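Local coordinates for protein soluble epoxide hydrolase (Bacillus megaterium, PDB 4INZ) that is a single-chain enzyme of the alpha/beta hydrolase fold, built on a mainly parallel central sheet flanked by helices, at residues 95-98 against 99-103; 146-149 against 150-154; 212-215 against 216-220; 283-286 against 287-291. The protein carries 1 engineered substitution. All blocks are in the same frame, centred on the assembly; numbering follows the deposited sequence. Where two conformers were deposited one is given.

Interaction 1 of 4, residues 95-98 against 99-103; sequences DIRQ and VIEGL
A first torsion of -162° carries Arg97 CG away from the backbone N, and the bend at chi3 then turns the guanidinium along the helix toward Glu101; Glu101 answers with an extended chain whose CG lies anti to its own carbonyl carbon. The meeting is a long salt bridge, 3.4 Å from Arg97 NH1 to Glu101 OE2. OE2 sits at the edge of the guanidinium, near its plane, but the two flat groups stand almost perpendicular (84°), and a single nitrogen makes the approach rather than a two-pronged grip. Tyr130 OH bonds the same OE2, while Arg97 NH2 turns back to Glu94, so the pair belongs to a wider polar cluster on the surface. The helix is 89-102, part of the crossover between parallel strands 66-70 and 108-112, and its last turns are in play here. Its backbone bonds run i to i+4: Val99 N to Asp95 O is 2.9 Å, and Glu101 N to Arg97 O, at 3.3 Å, is longer. The buried flank is apolar. Ile96 CG2 comes within 4.2 Å of Ile100 CD1, a light touch one turn apart, and both isoleucines press on Phe123 of helix 115-126. Val99 lies on the neighbouring flank, setting CG2 3.1 Å from Asp95 O, close to the carbonyl oxygen that its own N-H already engages, and rests on Val25 of strand 20-25.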
loop_
_atom_site.group_PDB
_atom_site.type_symbol
_atom_site.label_atom_id
_atom_site.label_comp_id
_atom_site.label_asym_id
_atom_site.label_seq_id
_atom_site.Cartn_x
_atom_site.Cartn_y
_atom_site.Cartn_z
ATOM N N ASP A 95 0.808 -10.565 9.535
ATOM C CA ASP A 95 1.400 -9.383 10.153
ATOM C C ASP A 95 0.290 -8.419 10.528
ATOM O O ASP A 95 0.236 -7.922 11.652
ATOM C CB ASP A 95 2.367 -8.664 9.202
ATOM C CG ASP A 95 3.728 -9.327 9.128
ATOM O OD1 ASP A 95 3.977 -10.288 9.890
ATOM O OD2 ASP A 95 4.555 -8.871 8.307
ATOM N N ILE A 96 -0.596 -8.152 9.571
ATOM C CA ILE A 96 -1.629 -7.149 9.765
ATOM C C ILE A 96 -2.602 -7.588 10.848
ATOM O O ILE A 96 -3.007 -6.788 11.687
ATOM C CB ILE A 96 -2.385 -6.839 8.455
ATOM C CG1 ILE A 96 -1.395 -6.412 7.365
ATOM C CG2 ILE A 96 -3.433 -5.751 8.685
ATOM C CD1 ILE A 96 -0.467 -5.265 7.768
ATOM N N ARG A 97 -2.961 -8.867 10.842
ATOM C CA ARG A 97 -3.867 -9.384 11.858
ATOM C C ARG A 97 -3.297 -9.185 13.260
ATOM O O ARG A 97 -4.001 -8.731 14.164
ATOM C CB ARG A 97 -4.160 -10.864 11.623
ATOM C CG ARG A 97 -5.396 -11.356 12.341
ATOM C CD ARG A 97 -5.474 -12.880 12.324
ATOM N NE ARG A 97 -4.358 -13.493 13.040
ATOM C CZ ARG A 97 -4.302 -13.622 14.361
ATOM N NH1 ARG A 97 -5.301 -13.182 15.117
ATOM N NH2 ARG A 97 -3.249 -14.188 14.931
ATOM N N GLN A 98 -2.023 -9.525 13.437
ATOM C CA GLN A 98 -1.391 -9.449 14.753
ATOM C C GLN A 98 -1.123 -8.005 15.182
ATOM O O GLN A 98 -1.131 -7.696 16.369
ATOM C CB GLN A 98 -0.097 -10.273 14.800
ATOM C CG GLN A 98 -0.290 -11.775 14.650
ATOM C CD GLN A 98 0.927 -12.567 15.115
ATOM O OE1 GLN A 98 1.742 -12.075 15.893
ATOM N NE2 GLN A 98 1.057 -13.796 14.629
ATOM N N VAL A 99 -0.882 -7.120 14.223
ATOM C CA VAL A 99 -0.679 -5.717 14.555
ATOM C C VAL A 99 -1.940 -5.110 15.165
ATOM O O VAL A 99 -1.880 -4.412 16.181
ATOM C CB VAL A 99 -0.250 -4.902 13.326
ATOM C CG1 VAL A 99 -0.422 -3.412 13.592
ATOM C CG2 VAL A 99 1.194 -5.240 12.960
ATOM N N ILE A 100 -3.082 -5.383 14.546
ATOM C CA ILE A 100 -4.361 -4.873 15.038
ATOM C C ILE A 100 -4.630 -5.367 16.461
ATOM O O ILE A 100 -4.993 -4.590 17.351
ATOM C CB ILE A 100 -5.522 -5.264 14.091
ATOM C CG1 ILE A 100 -5.325 -4.598 12.725
ATOM C CG2 ILE A 100 -6.864 -4.865 14.686
ATOM C CD1 ILE A 100 -6.284 -5.081 11.650
ATOM N N GLU A 101 -4.427 -6.658 16.679
ATOM C CA GLU A 101 -4.623 -7.227 18.006
ATOM C C GLU A 101 -3.542 -6.771 18.978
ATOM O O GLU A 101 -3.818 -6.517 20.152
ATOM C CB GLU A 101 -4.659 -8.747 17.938
ATOM C CG GLU A 101 -5.869 -9.293 17.217
ATOM C CD GLU A 101 -6.127 -10.744 17.554
ATOM O OE1 GLU A 101 -5.269 -11.354 18.227
ATOM O OE2 GLU A 101 -7.189 -11.264 17.152
ATOM N N GLY A 102 -2.311 -6.672 18.489
ATOM C CA GLY A 102 -1.195 -6.277 19.328
ATOM C C GLY A 102 -1.377 -4.879 19.889
ATOM O O GLY A 102 -0.963 -4.586 21.014
ATOM N N LEU A 103 -2.000 -4.015 19.094
ATOM C CA LEU A 103 -2.257 -2.636 19.494
ATOM C C LEU A 103 -3.443 -2.532 20.444
ATOM O O LEU A 103 -3.704 -1.467 21.008
ATOM C CB LEU A 103 -2.503 -1.769 18.260
ATOM C CG LEU A 103 -1.283 -1.546 17.369
ATOM C CD1 LEU A 103 -1.693 -0.863 16.079
ATOM C CD2 LEU A 103 -0.226 -0.727 18.108
#

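Interaction 2 of 4, residues 146-149 against 150-154; sequences MREL and RTNKN. With EDO (1,2-ethanediol), chain C.
Glu148 and Asn152 meet at the break between helix 142-151 and helix 153-158, where Asn152 leaves helical geometry and becomes the N-cap of the second helix. Asn152 ND2 donates to Glu148 OE1 over 2.9 Å with an N-H...O angle of 158°. The acceptor lies in the amide plane and is met nearly along its C-O axis, yet the carboxylate is turned 83° from the amide. A bend at chi2 turns the Glu148 carboxylate so that OE1 reaches Asn152 while OE2 faces Arg147. There Arg147 NE, at 2.8 Å from Glu148 OE2, and NH2 grip that one oxygen side-on, arriving from opposite faces of the carboxylate. With both oxygens bonded, the carboxylate is restrained against rotation. Both helices belong to the long insertion between strands 131-137 and 248-253, which carries the lid of hydrolases of this type. Asn152 ND2 is shared with Glu262, and OD1 of Asn152 caps the new helix through Gln155 N and, more weakly, Asn154 N. The backbone closes the first helix: Asn152 N gives a bond to Glu148 O of 2.7 Å. Thr151 has OG1 between its backbone N and carbonyl carbon (chi1 58°), from where the hydroxyl donates to Arg147 O at 3.0 Å. Arg150 folds back over the preceding turn, one guanidinium face lying 3.7 Å from Met146 O, with NH1 bonded to Leu231 O and Arg233 O. At its edge NE points straight at O1 of a 1,2-ethanediol molecule, 3.0 Å away.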
loop_
_atom_site.group_PDB
_atom_site.type_symbol
_atom_site.label_atom_id
_atom_site.label_comp_id
_atom_site.label_asym_id
_atom_site.label_seq_id
_atom_site.Cartn_x
_atom_site.Cartn_y
_atom_site.Cartn_z
ATOM N N MET A 146 -6.478 -8.561 -11.897
ATOM C CA MET A 146 -6.231 -9.714 -12.758
ATOM C C MET A 146 -6.971 -9.553 -14.087
ATOM O O MET A 146 -6.446 -9.889 -15.146
ATOM C CB MET A 146 -6.644 -11.008 -12.063
ATOM C CG MET A 146 -5.840 -11.293 -10.810
ATOM S SD MET A 146 -4.063 -11.481 -11.110
ATOM C CE MET A 146 -4.025 -13.072 -11.958
ATOM N N ARG A 147 -8.188 -9.024 -14.026
ATOM C CA ARG A 147 -8.946 -8.761 -15.242
ATOM C C ARG A 147 -8.169 -7.840 -16.190
ATOM O O ARG A 147 -8.103 -8.080 -17.393
ATOM C CB ARG A 147 -10.298 -8.142 -14.895
ATOM C CG ARG A 147 -11.235 -7.948 -16.079
ATOM C CD ARG A 147 -12.406 -7.072 -15.677
ATOM N NE ARG A 147 -11.953 -5.757 -15.238
ATOM C CZ ARG A 147 -12.669 -4.922 -14.491
ATOM N NH1 ARG A 147 -13.885 -5.267 -14.082
ATOM N NH2 ARG A 147 -12.164 -3.741 -14.144
ATOM N N GLU A 148 -7.583 -6.780 -15.648
ATOM C CA GLU A 148 -6.854 -5.826 -16.479
ATOM C C GLU A 148 -5.524 -6.387 -16.987
ATOM O O GLU A 148 -5.135 -6.129 -18.126
ATOM C CB GLU A 148 -6.654 -4.500 -15.741
ATOM C CG GLU A 148 -7.963 -3.864 -15.286
ATOM C CD GLU A 148 -8.930 -3.603 -16.442
ATOM O OE1 GLU A 148 -8.480 -3.126 -17.507
ATOM O OE2 GLU A 148 -10.141 -3.876 -16.285
ATOM N N LEU A 149 -4.834 -7.162 -16.152
ATOM C CA LEU A 149 -3.601 -7.819 -16.590
ATOM C C LEU A 149 -3.869 -8.744 -17.768
ATOM O O LEU A 149 -3.021 -8.904 -18.648
ATOM C CB LEU A 149 -2.969 -8.631 -15.458
ATOM C CG LEU A 149 -2.109 -7.891 -14.439
ATOM C CD1 LEU A 149 -1.433 -8.896 -13.507
ATOM C CD2 LEU A 149 -1.073 -7.023 -15.148
ATOM N N ARG A 150 -5.045 -9.363 -17.777
ATOM C CA ARG A 150 -5.400 -10.304 -18.839
ATOM C C ARG A 150 -5.717 -9.620 -20.168
ATOM O O ARG A 150 -5.384 -10.142 -21.233
ATOM C CB ARG A 150 -6.598 -11.175 -18.429
ATOM C CG ARG A 150 -6.249 -12.360 -17.543
ATOM C CD ARG A 150 -7.412 -13.341 -17.427
ATOM N NE ARG A 150 -8.548 -12.781 -16.693
ATOM C CZ ARG A 150 -8.684 -12.845 -15.372
ATOM N NH1 ARG A 150 -7.750 -13.436 -14.638
ATOM N NH2 ARG A 150 -9.745 -12.315 -14.779
ATOM N N THR A 151 -6.359 -8.458 -20.114
ATOM C CA THR A 151 -6.959 -7.901 -21.328
ATOM C C THR A 151 -6.522 -6.486 -21.678
ATOM O O THR A 151 -6.629 -6.066 -22.831
ATOM C CB THR A 151 -8.495 -7.913 -21.235
ATOM O OG1 THR A 151 -8.907 -7.165 -20.085
ATOM C CG2 THR A 151 -9.009 -9.338 -21.113
ATOM N N ASN A 152 -6.045 -5.747 -20.686
ATOM C CA ASN A 152 -5.751 -4.334 -20.875
ATOM C C ASN A 152 -4.305 -4.130 -21.304
ATOM O O ASN A 152 -3.391 -4.279 -20.499
ATOM C CB ASN A 152 -6.045 -3.573 -19.581
ATOM C CG ASN A 152 -5.940 -2.066 -19.740
ATOM O OD1 ASN A 152 -5.186 -1.563 -20.578
ATOM N ND2 ASN A 152 -6.693 -1.333 -18.918
ATOM N N LYS A 153 -4.100 -3.802 -22.578
ATOM C CA LYS A 153 -2.748 -3.618 -23.099
ATOM C C LYS A 153 -1.975 -2.528 -22.361
ATOM O O LYS A 153 -0.767 -2.658 -22.136
ATOM C CB LYS A 153 -2.775 -3.333 -24.603
ATOM C CG LYS A 153 -3.173 -4.539 -25.437
ATOM C CD LYS A 153 -2.523 -5.798 -24.887
ATOM C CE LYS A 153 -2.468 -6.915 -25.914
ATOM N NZ LYS A 153 -1.817 -8.125 -25.338
ATOM N N ASN A 154 -2.672 -1.458 -21.988
ATOM C CA ASN A 154 -2.043 -0.369 -21.255
ATOM C C ASN A 154 -1.570 -0.828 -19.875
ATOM O O ASN A 154 -0.504 -0.426 -19.414
ATOM C CB ASN A 154 -2.987 0.835 -21.134
ATOM C CG ASN A 154 -3.168 1.580 -22.453
ATOM O OD1 ASN A 154 -2.286 1.579 -23.316
ATOM N ND2 ASN A 154 -4.315 2.232 -22.606
HETATM C C1 EDO C . -11.568 -12.257 -17.548
HETATM O O1 EDO C . -10.676 -11.411 -18.284
HETATM C C2 EDO C . -12.160 -11.489 -16.371
HETATM O O2 EDO C . -13.496 -11.078 -16.689
#

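Interaction 3 of 4, residues 212-215 against 216-220; sequences SVLS and MLSYY
Val213 and Leu217 form the close-packed flank of this short helix. The two side chains run alongside each other in the same direction, with Val213 CG1 3.7 Å from Leu217 CD1. Val213 takes its place through CG1 anti to the backbone N (chi1 171°), and its side chain also meets Met174 of helix 169-193; both residues of the pair are buried. The backbone beneath is regular, Leu217 N to Val213 O measuring 2.9 Å. The other flank is looser. Leu214 heads away from the following turn into an exposed position, and the nearest approach of its side chain to Ser218 is a distant 4.2 Å from CD1 to OG. What joins those two residues is polar instead: Ser218 OG donates to Leu214 O at 2.8 Å. The hydroxyl comes from above the carbonyl plane, 43° out of it, whereas Ser218 N comes to the same oxygen with a smaller tilt from the plane. Leu214 O thus takes two bonds, and the buried serine hydroxyl is satisfied within its own helix. Farther along, the Tyr219 ring turns its edge to Ser215 O, which lies near the ring plane 3.2 Å from CD1; the ring's OH goes on to Arg73 O. Ser215 OG likewise leaves the helix, bonding Tyr87 OH. At the start of the helix, Ser212 OG accepts from Ser215 N across 3.1 Å in a nearly straight bond. That bond is a classic serine N-cap, here opening a helix in the insertion that forms the lid of such alpha/beta hydrolases.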
loop_
_atom_site.group_PDB
_atom_site.type_symbol
_atom_site.label_atom_id
_atom_site.label_comp_id
_atom_site.label_asym_id
_atom_site.label_seq_id
_atom_site.Cartn_x
_atom_site.Cartn_y
_atom_site.Cartn_z
ATOM N N SER A 212 15.745 -2.486 3.537
ATOM C CA SER A 212 16.437 -3.422 2.660
ATOM C C SER A 212 15.779 -3.467 1.289
ATOM O O SER A 212 14.627 -3.893 1.152
ATOM C CB SER A 212 16.431 -4.824 3.259
ATOM O OG SER A 212 16.858 -5.773 2.292
ATOM N N VAL A 213 16.511 -3.036 0.271
ATOM C CA VAL A 213 15.989 -3.099 -1.085
ATOM C C VAL A 213 15.728 -4.550 -1.483
ATOM O O VAL A 213 14.754 -4.845 -2.176
ATOM C CB VAL A 213 16.925 -2.405 -2.090
ATOM C CG1 VAL A 213 16.466 -2.679 -3.523
ATOM C CG2 VAL A 213 16.956 -0.909 -1.814
ATOM N N LEU A 214 16.580 -5.462 -1.023
ATOM C CA LEU A 214 16.361 -6.881 -1.291
ATOM C C LEU A 214 14.992 -7.315 -0.764
ATOM O O LEU A 214 14.206 -7.941 -1.479
ATOM C CB LEU A 214 17.474 -7.737 -0.680
ATOM C CG LEU A 214 17.303 -9.251 -0.821
ATOM C CD1 LEU A 214 17.132 -9.649 -2.282
ATOM C CD2 LEU A 214 18.480 -9.990 -0.201
ATOM N N SER A 215 14.705 -6.963 0.484
ATOM C CA SER A 215 13.417 -7.264 1.092
ATOM C C SER A 215 12.270 -6.661 0.289
ATOM O O SER A 215 11.261 -7.321 0.039
ATOM C CB SER A 215 13.360 -6.715 2.512
ATOM O OG SER A 215 14.290 -7.373 3.352
ATOM N N MET A 216 12.417 -5.396 -0.096
ATOM C CA MET A 216 11.363 -4.722 -0.833
ATOM C C MET A 216 11.063 -5.461 -2.146
ATOM O O MET A 216 9.898 -5.713 -2.467
ATOM C CB MET A 216 11.734 -3.246 -1.046
ATOM C CG MET A 216 11.979 -2.512 0.282
ATOM S SD MET A 216 13.008 -1.022 0.241
ATOM C CE MET A 216 11.913 0.126 -0.587
ATOM N N LEU A 217 12.110 -5.819 -2.886
ATOM C CA LEU A 217 11.943 -6.536 -4.151
ATOM C C LEU A 217 11.391 -7.943 -3.949
ATOM O O LEU A 217 10.713 -8.483 -4.830
ATOM C CB LEU A 217 13.269 -6.583 -4.921
ATOM C CG LEU A 217 13.768 -5.210 -5.384
ATOM C CD1 LEU A 217 15.192 -5.256 -5.931
ATOM C CD2 LEU A 217 12.808 -4.617 -6.420
ATOM N N SER A 218 11.679 -8.531 -2.791
ATOM C CA SER A 218 11.236 -9.892 -2.484
ATOM C C SER A 218 9.714 -10.043 -2.555
ATOM O O SER A 218 9.210 -11.092 -2.961
ATOM C CB SER A 218 11.765 -10.352 -1.121
ATOM O OG SER A 218 13.170 -10.517 -1.151
ATOM N N TYR A 219 8.991 -9.001 -2.161
ATOM C CA TYR A 219 7.538 -8.986 -2.306
ATOM C C TYR A 219 7.145 -9.342 -3.732
ATOM O O TYR A 219 6.268 -10.183 -3.955
ATOM C CB TYR A 219 6.993 -7.593 -2.009
ATOM C CG TYR A 219 6.912 -7.193 -0.558
ATOM C CD1 TYR A 219 8.058 -6.937 0.185
ATOM C CD2 TYR A 219 5.677 -7.021 0.057
ATOM C CE1 TYR A 219 7.971 -6.542 1.501
ATOM C CE2 TYR A 219 5.580 -6.629 1.374
ATOM C CZ TYR A 219 6.725 -6.392 2.092
ATOM O OH TYR A 219 6.621 -6.001 3.401
ATOM N N TYR A 220 7.778 -8.675 -4.694
ATOM C CA TYR A 220 7.440 -8.842 -6.108
ATOM C C TYR A 220 7.809 -10.225 -6.629
ATOM O O TYR A 220 7.186 -10.742 -7.567
ATOM C CB TYR A 220 8.145 -7.783 -6.966
ATOM C CG TYR A 220 7.639 -6.373 -6.768
ATOM C CD1 TYR A 220 6.653 -5.848 -7.593
ATOM C CD2 TYR A 220 8.153 -5.563 -5.760
ATOM C CE1 TYR A 220 6.185 -4.556 -7.416
ATOM C CE2 TYR A 220 7.694 -4.272 -5.575
ATOM C CZ TYR A 220 6.707 -3.771 -6.405
ATOM O OH TYR A 220 6.242 -2.486 -6.224
#

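Interaction 4 of 4, residues 283-286 against 287-291; sequences SHAP and QHEKP
Glu289 reaches back across the turn to Ser283 and Ala285, its extended chain laying the carboxylate beside the main chain of the loop. Its two oxygens divide the work. Ser283 N meets OE1 at 2.8 Å on the syn side, though tilted out of the carboxylate plane, whereas Ala285 N approaches OE2 from above that plane at 3.0 Å. Two N-H groups thus hold the carboxylate, and together they tie the loop to the short helix it leads into. Ala285 O begins that helix, taking Glu289 N at 3.1 Å in the carbonyl plane and His288 N from above it. His288 stands edge-on to the same carbonyl, CD2 lying 3.4 Å from Ala285 O; a chi1 of 71°, with CG between the backbone N and the carbonyl carbon, brings the ring there, and ND1 bonds Arg55. Gln287, bent at chi2, turns back so that its OE1 lies 3.2 Å from Ala285 C, a buried oxygen with no partner in the model. His284 bonds Asp256, consistent with the histidine-acid pair of this fold. The turn follows strand 274-279 at the sheet's edge, with Pro286 against Leu279 and Phe137 of strand 131-137, and His288 against helix 55-61.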
loop_
_atom_site.group_PDB
_atom_site.type_symbol
_atom_site.label_atom_id
_atom_site.label_comp_id
_atom_site.label_asym_id
_atom_site.label_seq_id
_atom_site.Cartn_x
_atom_site.Cartn_y
_atom_site.Cartn_z
ATOM N N SER A 283 -1.187 11.743 -9.280
ATOM C CA SER A 283 -0.636 10.551 -9.888
ATOM C C SER A 283 -0.735 9.398 -8.895
ATOM O O SER A 283 -1.779 9.187 -8.285
ATOM C CB SER A 283 0.814 10.806 -10.312
ATOM O OG SER A 283 1.329 9.727 -11.075
ATOM N N HIS A 284 0.359 8.670 -8.712
ATOM C CA HIS A 284 0.345 7.410 -7.965
ATOM C C HIS A 284 -0.026 7.510 -6.480
ATOM O O HIS A 284 -0.538 6.546 -5.887
ATOM C CB HIS A 284 1.716 6.732 -8.086
ATOM C CG HIS A 284 1.793 5.396 -7.416
ATOM N ND1 HIS A 284 1.068 4.306 -7.845
ATOM C CD2 HIS A 284 2.519 4.973 -6.352
ATOM C CE1 HIS A 284 1.340 3.268 -7.070
ATOM N NE2 HIS A 284 2.219 3.646 -6.159
ATOM N N ALA A 285 0.258 8.652 -5.868
ATOM C CA ALA A 285 0.150 8.767 -4.408
ATOM C C ALA A 285 -0.605 10.019 -3.961
ATOM O O ALA A 285 -0.018 10.959 -3.407
ATOM C CB ALA A 285 1.529 8.726 -3.775
ATOM N N PRO A 286 -1.924 10.026 -4.181
ATOM C CA PRO A 286 -2.752 11.191 -3.852
ATOM C C PRO A 286 -2.588 11.630 -2.403
ATOM O O PRO A 286 -2.690 12.815 -2.118
ATOM C CB PRO A 286 -4.178 10.676 -4.060
ATOM C CG PRO A 286 -4.042 9.565 -5.059
ATOM C CD PRO A 286 -2.716 8.911 -4.728
ATOM N N GLN A 287 -2.348 10.689 -1.499
ATOM C CA GLN A 287 -2.376 11.023 -0.084
ATOM C C GLN A 287 -1.378 12.120 0.295
ATOM O O GLN A 287 -1.663 12.921 1.187
ATOM C CB GLN A 287 -2.239 9.775 0.806
ATOM C CG GLN A 287 -0.881 9.082 0.782
ATOM C CD GLN A 287 -0.773 8.025 -0.300
ATOM O OE1 GLN A 287 -1.259 8.214 -1.416
ATOM N NE2 GLN A 287 -0.140 6.893 0.031
ATOM N N HIS A 288 -0.215 12.165 -0.362
ATOM C CA HIS A 288 0.710 13.277 -0.105
ATOM C C HIS A 288 0.901 14.250 -1.267
ATOM O O HIS A 288 1.503 15.305 -1.087
ATOM C CB HIS A 288 2.051 12.850 0.543
ATOM C CG HIS A 288 2.977 12.088 -0.354
ATOM N ND1 HIS A 288 4.289 11.832 -0.007
ATOM C CD2 HIS A 288 2.789 11.503 -1.561
ATOM C CE1 HIS A 288 4.868 11.128 -0.961
ATOM N NE2 HIS A 288 3.979 10.914 -1.917
ATOM N N GLU A 289 0.350 13.923 -2.437
ATOM C CA GLU A 289 0.318 14.876 -3.550
ATOM C C GLU A 289 -0.744 15.956 -3.357
ATOM O O GLU A 289 -0.499 17.139 -3.640
ATOM C CB GLU A 289 0.053 14.157 -4.874
ATOM C CG GLU A 289 1.164 13.241 -5.317
ATOM C CD GLU A 289 0.859 12.556 -6.638
ATOM O OE1 GLU A 289 0.356 13.244 -7.564
ATOM O OE2 GLU A 289 1.127 11.333 -6.747
ATOM N N LYS A 290 -1.923 15.543 -2.889
ATOM C CA LYS A 290 -3.069 16.436 -2.712
ATOM C C LYS A 290 -3.730 16.152 -1.363
ATOM O O LYS A 290 -4.879 15.703 -1.302
ATOM C CB LYS A 290 -4.091 16.213 -3.832
ATOM C CG LYS A 290 -3.565 16.512 -5.231
ATOM C CD LYS A 290 -3.230 17.986 -5.409
ATOM C CE LYS A 290 -2.856 18.295 -6.864
ATOM N NZ LYS A 290 -2.747 19.765 -7.166
ATOM N N PRO A 291 -3.009 16.410 -0.273
ATOM C CA PRO A 291 -3.496 15.956 1.035
ATOM C C PRO A 291 -4.815 16.603 1.462
ATOM O O PRO A 291 -5.632 15.940 2.105
ATOM C CB PRO A 291 -2.360 16.351 1.989
ATOM C CG PRO A 291 -1.635 17.453 1.277
ATOM C CD PRO A 291 -1.700 17.078 -0.176
#

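In the fold
The four contacts follow one another along the chain, each complete before the next begins, and none touches another. Interactions 1 and 4 belong to the sheet-and-helix core: one on helix 89-102, the other after edge strand 274-279, with centres 26 Å apart on opposite sides of the chain's centre. Interactions 2 and 3 lie in the insertion between strands 131-137 and 248-253, their centres 25 Å apart. Despite 23 Å between centres, interactions 3 and 4 approach to about 7 Å at their nearest atoms, where lid and core come together. Interactions 1 and 3 also come near, about 6 Å between nearest atoms, and share Arg73 as a partner of Asp95 and Tyr219.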